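Lipoprotein (Colwellia psychrerythraea, PDB 3O0Y) is of unknown function but, as a putative lipoprotein of the DUF885 family in the peptidase MA clan, may have metallopeptidase-like activity. Local coordinates at residues E76-R80 with F122-I127; E163-Y167 with F220-F224; V506-V510 with Y527-T532. One frame throughout, in Å; residues are numbered along the deposited sequence.

Contact 1. Residues E76-R80 with F122-I127; sequences EKQLR and FNIGYI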
loop_
_atom_site.group_PDB
_atom_site.type_symbol
_atom_site.label_atom_id
_atom_site.label_comp_id
_atom_site.label_asym_id
_atom_site.label_seq_id
_atom_site.Cartn_x
_atom_site.Cartn_y
_atom_site.Cartn_z
ATOM N N GLU A 76 -21.452 -0.108 6.934
ATOM C CA GLU A 76 -20.676 0.885 6.221
ATOM C C GLU A 76 -21.243 2.273 6.420
ATOM O O GLU A 76 -20.501 3.254 6.630
ATOM C CB GLU A 76 -20.588 0.563 4.746
ATOM C CG GLU A 76 -19.586 -0.549 4.448
ATOM C CD GLU A 76 -18.115 -0.075 4.679
ATOM O OE1 GLU A 76 -17.659 0.920 4.034
ATOM O OE2 GLU A 76 -17.412 -0.735 5.440
ATOM N N LYS A 77 -22.574 2.382 6.353
ATOM C CA LYS A 77 -23.216 3.674 6.615
ATOM C C LYS A 77 -22.860 4.232 8.007
ATOM O O LYS A 77 -22.494 5.395 8.145
ATOM C CB LYS A 77 -24.742 3.524 6.501
ATOM C CG LYS A 77 -25.512 4.841 6.848
ATOM C CD LYS A 77 -27.065 4.640 6.675
ATOM C CE LYS A 77 -27.742 6.062 6.573
ATOM N NZ LYS A 77 -29.206 5.956 6.844
ATOM N N GLN A 78 -22.928 3.390 9.054
ATOM C CA GLN A 78 -22.728 3.851 10.408
ATOM C C GLN A 78 -21.258 4.200 10.648
ATOM O O GLN A 78 -20.975 5.157 11.373
ATOM C CB GLN A 78 -23.159 2.828 11.460
ATOM C CG GLN A 78 -24.696 2.639 11.468
ATOM C CD GLN A 78 -25.150 1.518 12.453
ATOM O OE1 GLN A 78 -24.360 1.045 13.284
ATOM N NE2 GLN A 78 -26.442 1.130 12.376
ATOM N N LEU A 79 -20.346 3.405 10.064
ATOM C CA LEU A 79 -18.934 3.642 10.247
ATOM C C LEU A 79 -18.601 5.036 9.657
ATOM O O LEU A 79 -17.965 5.871 10.294
ATOM C CB LEU A 79 -18.083 2.554 9.540
ATOM C CG LEU A 79 -16.583 2.797 9.413
ATOM C CD1 LEU A 79 -15.992 2.968 10.740
ATOM C CD2 LEU A 79 -15.856 1.668 8.628
ATOM N N ARG A 80 -19.011 5.268 8.430
ATOM C CA ARG A 80 -18.697 6.488 7.706
ATOM C C ARG A 80 -19.358 7.697 8.396
ATOM O O ARG A 80 -18.768 8.777 8.516
ATOM C CB ARG A 80 -19.112 6.389 6.247
ATOM C CG ARG A 80 -18.472 5.235 5.494
ATOM C CD ARG A 80 -18.920 5.163 4.068
ATOM N NE ARG A 80 -18.577 3.942 3.447
ATOM C CZ ARG A 80 -18.613 3.701 2.127
ATOM N NH1 ARG A 80 -19.001 4.626 1.240
ATOM N NH2 ARG A 80 -18.411 2.445 1.733
ATOM N N PHE A 122 -21.023 9.417 -1.872
ATOM C CA PHE A 122 -20.941 8.040 -2.334
ATOM C C PHE A 122 -21.070 7.053 -1.153
ATOM O O PHE A 122 -20.159 6.997 -0.280
ATOM C CB PHE A 122 -19.601 7.800 -3.019
ATOM C CG PHE A 122 -19.441 8.545 -4.332
ATOM C CD1 PHE A 122 -19.625 7.902 -5.540
ATOM C CD2 PHE A 122 -19.202 9.942 -4.339
ATOM C CE1 PHE A 122 -19.524 8.621 -6.757
ATOM C CE2 PHE A 122 -19.121 10.640 -5.530
ATOM C CZ PHE A 122 -19.245 9.968 -6.746
ATOM N N ASN A 123 -22.091 6.214 -1.169
ATOM C CA ASN A 123 -22.213 5.153 -0.197
ATOM C C ASN A 123 -21.715 3.798 -0.669
ATOM O O ASN A 123 -21.721 2.832 0.108
ATOM C CB ASN A 123 -23.628 5.051 0.330
ATOM C CG ASN A 123 -24.579 4.512 -0.680
ATOM O OD1 ASN A 123 -24.284 4.477 -1.842
ATOM N ND2 ASN A 123 -25.776 4.110 -0.228
ATOM N N ILE A 124 -21.223 3.764 -1.910
ATOM C CA ILE A 124 -20.689 2.565 -2.528
ATOM C C ILE A 124 -19.331 2.136 -2.006
ATOM O O ILE A 124 -18.693 2.840 -1.201
ATOM C CB ILE A 124 -20.676 2.704 -4.088
ATOM C CG1 ILE A 124 -19.896 3.956 -4.609
ATOM C CG2 ILE A 124 -22.119 2.827 -4.625
ATOM C CD1 ILE A 124 -18.448 4.199 -4.100
ATOM N N GLY A 125 -18.924 0.940 -2.407
ATOM C CA GLY A 125 -17.614 0.455 -2.011
ATOM C C GLY A 125 -17.467 0.111 -0.546
ATOM O O GLY A 125 -18.442 -0.234 0.131
ATOM N N TYR A 126 -16.255 0.273 -0.024
ATOM C CA TYR A 126 -15.994 -0.054 1.367
ATOM C C TYR A 126 -14.827 0.813 1.792
ATOM O O TYR A 126 -14.067 1.233 0.941
ATOM C CB TYR A 126 -15.659 -1.551 1.565
ATOM C CG TYR A 126 -14.275 -1.957 1.069
ATOM C CD1 TYR A 126 -13.194 -2.011 1.928
ATOM C CD2 TYR A 126 -14.020 -2.129 -0.290
ATOM C CE1 TYR A 126 -11.929 -2.344 1.470
ATOM C CE2 TYR A 126 -12.727 -2.490 -0.751
ATOM C CZ TYR A 126 -11.685 -2.535 0.133
ATOM O OH TYR A 126 -10.372 -2.779 -0.306
ATOM N N ILE A 127 -14.718 1.089 3.098
ATOM C CA ILE A 127 -13.581 1.857 3.659
ATOM C C ILE A 127 -12.416 0.947 3.979
ATOM O O ILE A 127 -12.560 -0.027 4.730
ATOM C CB ILE A 127 -13.949 2.626 4.926
ATOM C CG1 ILE A 127 -15.134 3.594 4.668
ATOM C CG2 ILE A 127 -12.731 3.372 5.481
ATOM C CD1 ILE A 127 -14.915 4.530 3.443
#
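Arg80 reaches from the helix into a bend of the chain at 122-127. Its chi1 is m and the rest of the chain is extended, with chi2 and chi3 both t. This carries the guanidinium past the helix surface to the backbone of the loop. Arg80 NH1 and Arg80 NH2 both donate to Ile124 O, each at 3.0 Å, so one carbonyl takes a fork of two hydrogen bonds. Phe122 O and Gly125 O also lie at the edge of the guanidinium, while Ile127 CD1 sits over one face.

Glu76 is one helical turn earlier. Its chi1 and chi2 are both m, which folds the carboxylate back beside Arg80. Glu76 OE1 forms a salt bridge with Arg80 NH2 at 2.9 Å. This is an i to i+4 pair along helix 73-92. The same oxygen accepts a hydrogen bond from Ile127 N at 3.1 Å, and Glu76 OE2 pairs with Arg46. The contact thus joins a helix to a turn leading into the short strand 126-128, in a protein that is mostly helical.

Gly125 has a positive phi of 70°, and the chain turns there before the extended Tyr126. Tyr126 points away overall, though Tyr126 CB is still 4.0 Å from Glu76 OE1. Its hydroxyl bonds to Asp128. Leu79 (chi1 t, chi2 p) adds an apolar touch, with Leu79 CD2 4.3 Å from Ile127 CB.

Contact 2. Residues E163-Y167 with F220-F224; sequences EALDY and FVNVF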
loop_
_atom_site.group_PDB
_atom_site.type_symbol
_atom_site.label_atom_id
_atom_site.label_comp_id
_atom_site.label_asym_id
_atom_site.label_seq_id
_atom_site.Cartn_x
_atom_site.Cartn_y
_atom_site.Cartn_z
ATOM N N GLU A 163 -4.491 -17.873 21.894
ATOM C CA GLU A 163 -4.304 -17.329 20.531
ATOM C C GLU A 163 -4.738 -18.317 19.450
ATOM O O GLU A 163 -5.340 -17.930 18.475
ATOM C CB GLU A 163 -2.878 -16.897 20.334
ATOM C CG GLU A 163 -2.518 -15.638 21.160
ATOM C CD GLU A 163 -1.046 -15.234 21.126
ATOM O OE1 GLU A 163 -0.168 -15.880 20.488
ATOM O OE2 GLU A 163 -0.759 -14.181 21.722
ATOM N N ALA A 164 -4.518 -19.616 19.642
ATOM C CA ALA A 164 -5.030 -20.587 18.672
ATOM C C ALA A 164 -6.535 -20.532 18.602
ATOM O O ALA A 164 -7.132 -20.643 17.539
ATOM C CB ALA A 164 -4.598 -21.999 19.068
ATOM N N LEU A 165 -7.155 -20.402 19.745
ATOM C CA LEU A 165 -8.604 -20.378 19.813
ATOM C C LEU A 165 -9.139 -19.072 19.184
ATOM O O LEU A 165 -10.173 -19.078 18.513
ATOM C CB LEU A 165 -9.087 -20.545 21.241
ATOM C CG LEU A 165 -8.930 -21.973 21.848
ATOM C CD1 LEU A 165 -9.216 -21.972 23.351
ATOM C CD2 LEU A 165 -9.819 -23.003 21.122
ATOM N N ASP A 166 -8.437 -17.966 19.342
ATOM C CA ASP A 166 -8.841 -16.743 18.591
ATOM C C ASP A 166 -8.884 -16.893 17.046
ATOM O O ASP A 166 -9.772 -16.333 16.334
ATOM C CB ASP A 166 -7.921 -15.581 18.897
ATOM C CG ASP A 166 -8.010 -15.069 20.345
ATOM O OD1 ASP A 166 -8.980 -15.361 21.049
ATOM O OD2 ASP A 166 -7.036 -14.394 20.790
ATOM N N TYR A 167 -7.944 -17.682 16.529
ATOM C CA TYR A 167 -7.871 -17.991 15.087
ATOM C C TYR A 167 -9.076 -18.820 14.664
ATOM O O TYR A 167 -9.730 -18.518 13.666
ATOM C CB TYR A 167 -6.534 -18.714 14.843
ATOM C CG TYR A 167 -6.088 -19.001 13.453
ATOM C CD1 TYR A 167 -5.424 -18.041 12.713
ATOM C CD2 TYR A 167 -6.344 -20.241 12.852
ATOM C CE1 TYR A 167 -4.874 -18.357 11.426
ATOM C CE2 TYR A 167 -5.784 -20.562 11.600
ATOM C CZ TYR A 167 -5.117 -19.603 10.880
ATOM O OH TYR A 167 -4.604 -19.888 9.636
ATOM N N PHE A 220 -4.770 -21.830 5.369
ATOM C CA PHE A 220 -5.227 -21.557 6.745
ATOM C C PHE A 220 -4.787 -22.688 7.693
ATOM O O PHE A 220 -4.439 -22.443 8.846
ATOM C CB PHE A 220 -6.747 -21.430 6.800
ATOM C CG PHE A 220 -7.301 -20.008 6.598
ATOM C CD1 PHE A 220 -6.805 -18.916 7.249
ATOM C CD2 PHE A 220 -8.436 -19.838 5.781
ATOM C CE1 PHE A 220 -7.403 -17.649 7.088
ATOM C CE2 PHE A 220 -9.015 -18.600 5.621
ATOM C CZ PHE A 220 -8.496 -17.510 6.277
ATOM N N VAL A 221 -4.955 -23.942 7.244
ATOM C CA VAL A 221 -4.485 -25.142 8.006
ATOM C C VAL A 221 -2.960 -25.258 8.062
ATOM O O VAL A 221 -2.380 -25.466 9.128
ATOM C CB VAL A 221 -5.013 -26.417 7.401
ATOM C CG1 VAL A 221 -4.555 -27.620 8.284
ATOM C CG2 VAL A 221 -6.536 -26.324 7.256
ATOM N N ASN A 222 -2.291 -25.170 6.918
ATOM C CA ASN A 222 -0.844 -25.348 6.894
ATOM C C ASN A 222 -0.058 -24.294 7.700
ATOM O O ASN A 222 0.932 -24.610 8.377
ATOM C CB ASN A 222 -0.368 -25.455 5.432
ATOM C CG ASN A 222 -0.795 -26.772 4.735
ATOM O OD1 ASN A 222 -0.922 -26.823 3.503
ATOM N ND2 ASN A 222 -0.959 -27.809 5.493
ATOM N N VAL A 223 -0.492 -23.028 7.633
ATOM C CA VAL A 223 0.077 -22.012 8.477
ATOM C C VAL A 223 -0.156 -22.330 9.928
ATOM O O VAL A 223 0.725 -22.207 10.753
ATOM C CB VAL A 223 -0.553 -20.622 8.137
ATOM C CG1 VAL A 223 -0.131 -19.615 9.232
ATOM C CG2 VAL A 223 -0.109 -20.238 6.662
ATOM N N PHE A 224 -1.374 -22.694 10.271
ATOM C CA PHE A 224 -1.652 -23.034 11.628
ATOM C C PHE A 224 -0.764 -24.220 12.088
ATOM O O PHE A 224 -0.188 -24.187 13.198
ATOM C CB PHE A 224 -3.111 -23.386 11.799
ATOM C CG PHE A 224 -3.488 -23.600 13.219
ATOM C CD1 PHE A 224 -3.859 -22.563 14.014
ATOM C CD2 PHE A 224 -3.447 -24.872 13.769
ATOM C CE1 PHE A 224 -4.236 -22.786 15.358
ATOM C CE2 PHE A 224 -3.793 -25.112 15.094
ATOM C CZ PHE A 224 -4.174 -24.084 15.893
#
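Two antiparallel helices face each other here in an all-helical part of the chain. Helix 161-172 and helix 219-228 run at 175° between the short segments. Their local axes come no closer than 12.5 Å. That is wide for a helix pair, and large aromatic side chains fill the gap.

The apolar contacts come from one side of each helix. Ala164 meets Phe224. Tyr167 CZ lies 4.1 Å from Phe220 CD1. Ala164 CB lies 3.8 Å from Phe224 CE1, at the edge of the phenyl ring. Ala164 and Phe224 also have the closest CA atoms of the two segments, 8.2 Å apart. The small alanine lets the phenyl ring come close to the opposite helix. Phe224 continues onto Ile243 and Val246 of helix 236-268. Phe220 packs on Met152 of helix 144-154, which also touches Tyr167, so the pair is built into a larger helical bundle.

The aromatic contact is between Tyr167 and Phe224. Both have chi1 t, and each sends its ring across the gap. The planes are 29° apart and the centroids 5.4 Å apart. The rings are slid past each other and barely overlap. Their nearest atoms are Tyr167 CD2 and Phe224 CD1, at 3.6 Å.

One polar bond crosses between the segments. It runs from the tip of the tyrosine to the backbone of the other helix: Tyr167 OH donates to Phe220 O at 2.7 Å.

Contact 3. Residues V506-V510 with Y527-T532; sequences VRLVV and YMSEQT. With SO4 (sulfate ion), chain D.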
loop_
_atom_site.group_PDB
_atom_site.type_symbol
_atom_site.label_atom_id
_atom_site.label_comp_id
_atom_site.label_asym_id
_atom_site.label_seq_id
_atom_site.Cartn_x
_atom_site.Cartn_y
_atom_site.Cartn_z
ATOM N N VAL A 506 4.882 6.948 -16.126
ATOM C CA VAL A 506 3.869 6.260 -16.942
ATOM C C VAL A 506 2.561 6.090 -16.197
ATOM O O VAL A 506 1.468 6.209 -16.801
ATOM C CB VAL A 506 4.409 4.926 -17.524
ATOM C CG1 VAL A 506 3.311 4.078 -18.183
ATOM C CG2 VAL A 506 5.524 5.238 -18.568
ATOM N N ARG A 507 2.630 5.779 -14.885
ATOM C CA ARG A 507 1.454 5.663 -14.056
ATOM C C ARG A 507 0.573 6.897 -14.105
ATOM O O ARG A 507 -0.645 6.769 -14.182
ATOM C CB ARG A 507 1.822 5.337 -12.612
ATOM C CG ARG A 507 2.173 3.921 -12.405
ATOM C CD ARG A 507 2.458 3.594 -10.933
ATOM N NE ARG A 507 2.537 2.161 -10.702
ATOM C CZ ARG A 507 3.136 1.596 -9.645
ATOM N NH1 ARG A 507 3.644 2.342 -8.664
ATOM N NH2 ARG A 507 3.199 0.263 -9.553
ATOM N N LEU A 508 1.149 8.081 -14.123
ATOM C CA LEU A 508 0.332 9.328 -14.244
ATOM C C LEU A 508 -0.457 9.335 -15.559
ATOM O O LEU A 508 -1.661 9.723 -15.649
ATOM C CB LEU A 508 1.234 10.562 -14.207
ATOM C CG LEU A 508 1.975 10.822 -12.885
ATOM C CD1 LEU A 508 2.622 12.211 -13.087
ATOM C CD2 LEU A 508 1.015 10.808 -11.655
ATOM N N VAL A 509 0.210 8.876 -16.618
ATOM C CA VAL A 509 -0.387 8.881 -17.935
ATOM C C VAL A 509 -1.517 7.841 -18.056
ATOM O O VAL A 509 -2.648 8.115 -18.568
ATOM C CB VAL A 509 0.651 8.625 -19.018
ATOM C CG1 VAL A 509 -0.041 8.627 -20.387
ATOM C CG2 VAL A 509 1.757 9.687 -19.037
ATOM N N VAL A 510 -1.225 6.613 -17.609
ATOM C CA VAL A 510 -2.184 5.518 -17.798
ATOM C C VAL A 510 -3.380 5.573 -16.796
ATOM O O VAL A 510 -4.503 5.146 -17.143
ATOM C CB VAL A 510 -1.531 4.080 -17.803
ATOM C CG1 VAL A 510 -0.539 3.928 -19.025
ATOM C CG2 VAL A 510 -0.877 3.748 -16.491
ATOM N N TYR A 527 0.663 0.974 -24.217
ATOM C CA TYR A 527 1.460 2.196 -23.930
ATOM C C TYR A 527 2.529 1.857 -22.890
ATOM O O TYR A 527 3.712 2.225 -23.031
ATOM C CB TYR A 527 0.525 3.344 -23.446
ATOM C CG TYR A 527 1.239 4.634 -23.127
ATOM C CD1 TYR A 527 1.737 5.477 -24.124
ATOM C CD2 TYR A 527 1.618 4.929 -21.813
ATOM C CE1 TYR A 527 2.401 6.681 -23.798
ATOM C CE2 TYR A 527 2.386 6.012 -21.530
ATOM C CZ TYR A 527 2.755 6.894 -22.479
ATOM O OH TYR A 527 3.462 7.996 -22.099
ATOM N N MET A 528 2.087 1.269 -21.771
ATOM C CA MET A 528 3.013 1.035 -20.669
ATOM C C MET A 528 4.153 0.065 -21.090
ATOM O O MET A 528 5.340 0.248 -20.707
ATOM C CB MET A 528 2.289 0.524 -19.405
ATOM C CG MET A 528 3.192 0.128 -18.246
ATOM S SD MET A 528 2.208 -0.123 -16.612
ATOM C CE MET A 528 2.476 1.292 -15.819
ATOM N N SER A 529 3.797 -0.981 -21.809
ATOM C CA SER A 529 4.803 -1.901 -22.320
ATOM C C SER A 529 5.852 -1.192 -23.180
ATOM O O SER A 529 7.083 -1.305 -22.896
ATOM C CB SER A 529 4.132 -2.969 -23.201
ATOM O OG SER A 529 3.499 -3.813 -22.348
ATOM N N GLU A 530 5.361 -0.445 -24.156
ATOM C CA GLU A 530 6.226 0.258 -25.120
ATOM C C GLU A 530 7.122 1.291 -24.448
ATOM O O GLU A 530 8.276 1.409 -24.834
ATOM C CB GLU A 530 5.452 0.975 -26.197
ATOM C CG GLU A 530 4.781 0.044 -27.178
ATOM C CD GLU A 530 3.759 0.752 -28.057
ATOM O OE1 GLU A 530 3.797 2.009 -28.116
ATOM O OE2 GLU A 530 2.930 0.046 -28.696
ATOM N N GLN A 531 6.613 1.980 -23.421
ATOM C CA GLN A 531 7.362 3.072 -22.862
ATOM C C GLN A 531 8.404 2.531 -21.871
ATOM O O GLN A 531 9.503 3.104 -21.749
ATOM C CB GLN A 531 6.417 4.089 -22.164
ATOM C CG GLN A 531 5.589 4.912 -23.086
ATOM C CD GLN A 531 6.358 5.681 -24.133
ATOM O OE1 GLN A 531 7.395 6.292 -23.857
ATOM N NE2 GLN A 531 5.870 5.613 -25.365
ATOM N N THR A 532 8.091 1.437 -21.166
ATOM C CA THR A 532 8.936 1.020 -20.049
ATOM C C THR A 532 9.843 -0.187 -20.258
ATOM O O THR A 532 10.805 -0.383 -19.475
ATOM C CB THR A 532 8.129 0.683 -18.804
ATOM O OG1 THR A 532 7.373 -0.494 -19.063
ATOM C CG2 THR A 532 7.216 1.823 -18.413
HETATM S S SO4 D . 4.576 -0.161 -5.959
HETATM O O1 SO4 D . 5.344 0.913 -6.645
HETATM O O2 SO4 D . 5.498 -1.154 -5.516
HETATM O O3 SO4 D . 3.894 0.320 -4.733
HETATM O O4 SO4 D . 3.491 -0.616 -6.788
#
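Tyr527 opens the second segment; its CB points toward helix 491-515 and its ring touches three valines there. Tyr527 CE2 lies 3.7 Å from Val509 CG1 and 4.0 Å from Val506 CG1. Tyr527 CD2 is 3.7 Å from Val510 CG1. Helix 302-326 packs against both segments, with Leu310 on Tyr527 and Val313 on Val506 and Gln531. Trp519 meets the tyrosine ring edge-to-face.

Met528 follows. Its CB points sideways, but the extended side chain, with chi1 and chi2 both t, reaches across to helix 491-515. Met528 CE reaches Val506 CG1 at 3.7 Å and Val510 CG2 at 4.2 Å. It also lies 4.3 Å from Arg507 CG.

Gln531 offers its CB, 3.9 Å from Val506 CG2, while its amide leads away. Thr532 adds its methyl, with Thr532 CG2 3.8 Å from Val506 CG2. Thr532 OG1 donates to Met528 O at 2.7 Å within its own helix. Tyr527, Met528, Gln531 and Thr532 together form the hole that receives Val506, a knob-into-hole fit. The segments form part of a helical hairpin, with axes antiparallel at 158° and 10.6 Å apart at their closest.

Arg507 directs its CB away from this interface. Arg507 NH1 donates to SO4 O1 (3.0 Å) and Arg507 NH2 to SO4 O4 (2.9 Å), and Tyr546 and Glu542 bind the guanidinium as well. The sulfate probably comes from the crystallisation liquor. No hydrogen bond crosses between the two segments, so shape and apolar packing hold them together, while the charge lies on another side of helix 491-515.

The contacts follow one another along the chain, contact 1 closing before contact 2 opens and contact 2 before contact 3. All belong to the DUF885 part of the protein. Contact 1 joins helix 73-92 to strand 126-128. Contact 2 pairs helices 161-172 and 219-228, and contact 3 pairs helices 491-515 and 521-532. No helix or strand is shared between them. Centres of contacts 1 and 2 are 30 Å apart, of contacts 1 and 3 32 Å. Contacts 2 and 3, 42 Å apart between centres, lie on opposite sides of the chain's centre. They are separate local contacts, one largely polar and two largely packing, in one large, mainly helical protein.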